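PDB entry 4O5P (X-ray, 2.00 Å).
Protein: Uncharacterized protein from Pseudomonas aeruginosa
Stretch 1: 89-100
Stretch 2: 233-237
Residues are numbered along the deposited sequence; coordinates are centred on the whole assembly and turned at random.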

# COMPACT_ATOMS: atom_id res chain seq x y z
N CYS A 89 -7.35 1.44 14.09
CA CYS A 89 -7.97 1.27 12.78
C CYS A 89 -7.41 2.29 11.78
O CYS A 89 -7.26 3.47 12.11
CB CYS A 89 -9.48 1.51 12.89
SG CYS A 89 -10.35 0.46 14.08
N SER A 90 -7.13 1.85 10.55
CA SER A 90 -6.71 2.76 9.49
C SER A 90 -7.88 3.60 8.99
O SER A 90 -9.03 3.37 9.39
CB SER A 90 -6.15 1.98 8.31
OG SER A 90 -7.18 1.33 7.57
N ASN A 91 -7.60 4.54 8.10
CA ASN A 91 -8.69 5.30 7.50
C ASN A 91 -9.59 4.47 6.58
O ASN A 91 -10.77 4.77 6.46
CB ASN A 91 -8.16 6.53 6.79
CG ASN A 91 -7.66 7.57 7.75
OD1 ASN A 91 -8.01 7.55 8.93
ND2 ASN A 91 -6.84 8.49 7.25
N VAL A 92 -9.03 3.45 5.94
CA VAL A 92 -9.86 2.54 5.16
C VAL A 92 -10.89 1.86 6.06
O VAL A 92 -12.08 1.80 5.74
CB VAL A 92 -9.02 1.51 4.39
CG1 VAL A 92 -9.89 0.43 3.80
CG2 VAL A 92 -8.21 2.21 3.28
N ALA A 93 -10.43 1.36 7.21
CA ALA A 93 -11.32 0.66 8.11
C ALA A 93 -12.35 1.63 8.68
O ALA A 93 -13.52 1.30 8.81
CB ALA A 93 -10.55 -0.02 9.22
N ARG A 94 -11.91 2.85 8.99
CA ARG A 94 -12.82 3.89 9.47
C ARG A 94 -13.93 4.18 8.45
O ARG A 94 -15.10 4.23 8.81
CB ARG A 94 -12.06 5.15 9.89
CG ARG A 94 -11.25 4.95 11.17
CD ARG A 94 -10.25 6.06 11.43
NE ARG A 94 -9.22 5.59 12.35
CZ ARG A 94 -9.23 5.80 13.67
NH1 ARG A 94 -10.20 6.51 14.23
NH2 ARG A 94 -8.25 5.33 14.42
N LEU A 95 -13.56 4.31 7.18
CA LEU A 95 -14.53 4.58 6.12
C LEU A 95 -15.49 3.42 5.87
O LEU A 95 -16.66 3.63 5.50
CB LEU A 95 -13.81 4.96 4.82
CG LEU A 95 -13.14 6.32 4.87
CD1 LEU A 95 -12.25 6.52 3.66
CD2 LEU A 95 -14.21 7.42 4.97
N ILE A 96 -14.99 2.19 6.06
CA ILE A 96 -15.83 1.00 5.98
C ILE A 96 -16.83 0.94 7.16
O ILE A 96 -18.01 0.67 6.96
CB ILE A 96 -14.98 -0.27 5.87
CG1 ILE A 96 -14.29 -0.33 4.50
CG2 ILE A 96 -15.84 -1.51 6.08
CD1 ILE A 96 -15.28 -0.43 3.34
N HIS A 97 -16.35 1.21 8.37
CA HIS A 97 -17.21 1.28 9.55
C HIS A 97 -18.35 2.29 9.33
O HIS A 97 -19.48 2.06 9.77
CB HIS A 97 -16.42 1.74 10.77
CG HIS A 97 -15.31 0.82 11.18
ND1 HIS A 97 -14.29 1.21 12.01
CD2 HIS A 97 -15.08 -0.48 10.88
CE1 HIS A 97 -13.47 0.19 12.21
NE2 HIS A 97 -13.92 -0.84 11.53
N ALA A 98 -18.05 3.41 8.68
CA ALA A 98 -19.02 4.47 8.42
C ALA A 98 -19.79 4.29 7.12
O ALA A 98 -20.60 5.14 6.74
CB ALA A 98 -18.34 5.84 8.42
N SER A 99 -19.53 3.19 6.42
CA SER A 99 -20.25 2.88 5.19
C SER A 99 -21.50 2.03 5.46
O SER A 99 -21.53 1.20 6.37
CB SER A 99 -19.34 2.17 4.17
OG SER A 99 -18.44 3.08 3.54
N ILE A 100 -22.53 2.26 4.66
CA ILE A 100 -23.77 1.49 4.76
C ILE A 100 -23.61 0.18 3.99
O ILE A 100 -22.91 0.13 2.98
CB ILE A 100 -24.92 2.33 4.16
CG1 ILE A 100 -25.06 3.65 4.94
CG2 ILE A 100 -26.24 1.56 4.14
CD1 ILE A 100 -25.81 4.74 4.19
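Stretch 2, residues 233-237: IYGFS

No direct hydrogen bond joins the two stretches; their one polar link runs through a water. That water donates to Ser99 OG at 2.5 Å and lies 2.6 Å from Tyr234 OH, tying the tip of the tyrosine to the turn that follows the helix. Ser99 OG in turn donates to Leu95 O at 2.7 Å, so the hydroxyl that receives the water is itself anchored to the helix backbone.

Stretch 2 is extended. Residues 233-236 form the end of a strand, with phi between -121° and -144° and psi between 127° and 148°, and Ser237 breaks the pattern at 67/-128. The strand runs nearly antiparallel to helix 91-97: the N-to-C directions differ by 156°, and the axes approach to 8.1 Å. The register is set at Val92 and Tyr234, whose CA atoms are 6.1 Å apart.

Strand alternation decides which side chains face the helix. The CA-to-CB bonds of Tyr234 and Phe236 point toward it, whereas that of Ile233 points away and Gly235 has no side chain. Val92 packs against the strand backbone and the base of Phe236: its CG2 is 3.7 Å from Gly235 C and 3.6 Å from both Phe236 N and Phe236 CB. Phe236, with chi1 at 161° (t), also reaches back to the start of the helix, where its CD2 lies 4.3 Å from Ser90 CB.

Tyr234, chi1 -50° (m), has the largest covered area in the contact. Leu95 lies over one face of its ring, with Leu95 CB 4.1 Å from Tyr234 CD2; Leu95 CD1 stands 4.3 Å from the ring centroid and 18° off the normal, a CH-pi geometry. Near the ring plane, at the edge, are Ile96 CD1, 4.5 Å from Tyr234 CD2, and Ser99 OG, 4.0 Å from Tyr234 CE2.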

# COMPACT_ATOMS: atom_id res chain seq x y z
N ILE A 233 -14.75 2.58 -3.87
CA ILE A 233 -13.58 1.75 -3.56
C ILE A 233 -12.56 2.59 -2.79
O ILE A 233 -12.20 3.67 -3.24
CB ILE A 233 -12.88 1.26 -4.86
CG1 ILE A 233 -13.87 0.63 -5.86
CG2 ILE A 233 -11.74 0.30 -4.54
CD1 ILE A 233 -14.36 -0.74 -5.49
N TYR A 234 -12.11 2.10 -1.63
CA TYR A 234 -11.14 2.84 -0.83
C TYR A 234 -9.91 1.94 -0.66
O TYR A 234 -10.05 0.75 -0.42
CB TYR A 234 -11.71 3.20 0.56
CG TYR A 234 -13.08 3.88 0.52
CD1 TYR A 234 -13.25 5.12 -0.08
CD2 TYR A 234 -14.19 3.28 1.11
CE1 TYR A 234 -14.49 5.74 -0.11
CE2 TYR A 234 -15.43 3.89 1.08
CZ TYR A 234 -15.58 5.11 0.48
OH TYR A 234 -16.81 5.71 0.45
N GLY A 235 -8.70 2.51 -0.77
CA GLY A 235 -7.50 1.71 -0.57
C GLY A 235 -6.41 2.51 0.11
O GLY A 235 -6.32 3.73 -0.08
N PHE A 236 -5.58 1.84 0.91
CA PHE A 236 -4.41 2.55 1.48
C PHE A 236 -3.17 1.69 1.28
O PHE A 236 -3.23 0.47 1.48
CB PHE A 236 -4.68 2.88 2.97
CG PHE A 236 -3.45 3.18 3.82
CD1 PHE A 236 -2.38 3.97 3.36
CD2 PHE A 236 -3.39 2.68 5.12
CE1 PHE A 236 -1.28 4.22 4.18
CE2 PHE A 236 -2.30 2.94 5.95
CZ PHE A 236 -1.24 3.70 5.48
N SER A 237 -2.06 2.30 0.86
CA SER A 237 -0.76 1.60 0.79
C SER A 237 -0.80 0.51 -0.26
O SER A 237 -1.18 0.75 -1.39
CB SER A 237 -0.39 1.02 2.16
OG SER A 237 0.99 0.60 2.19
O HOH W 1 -18.74 4.29 1.43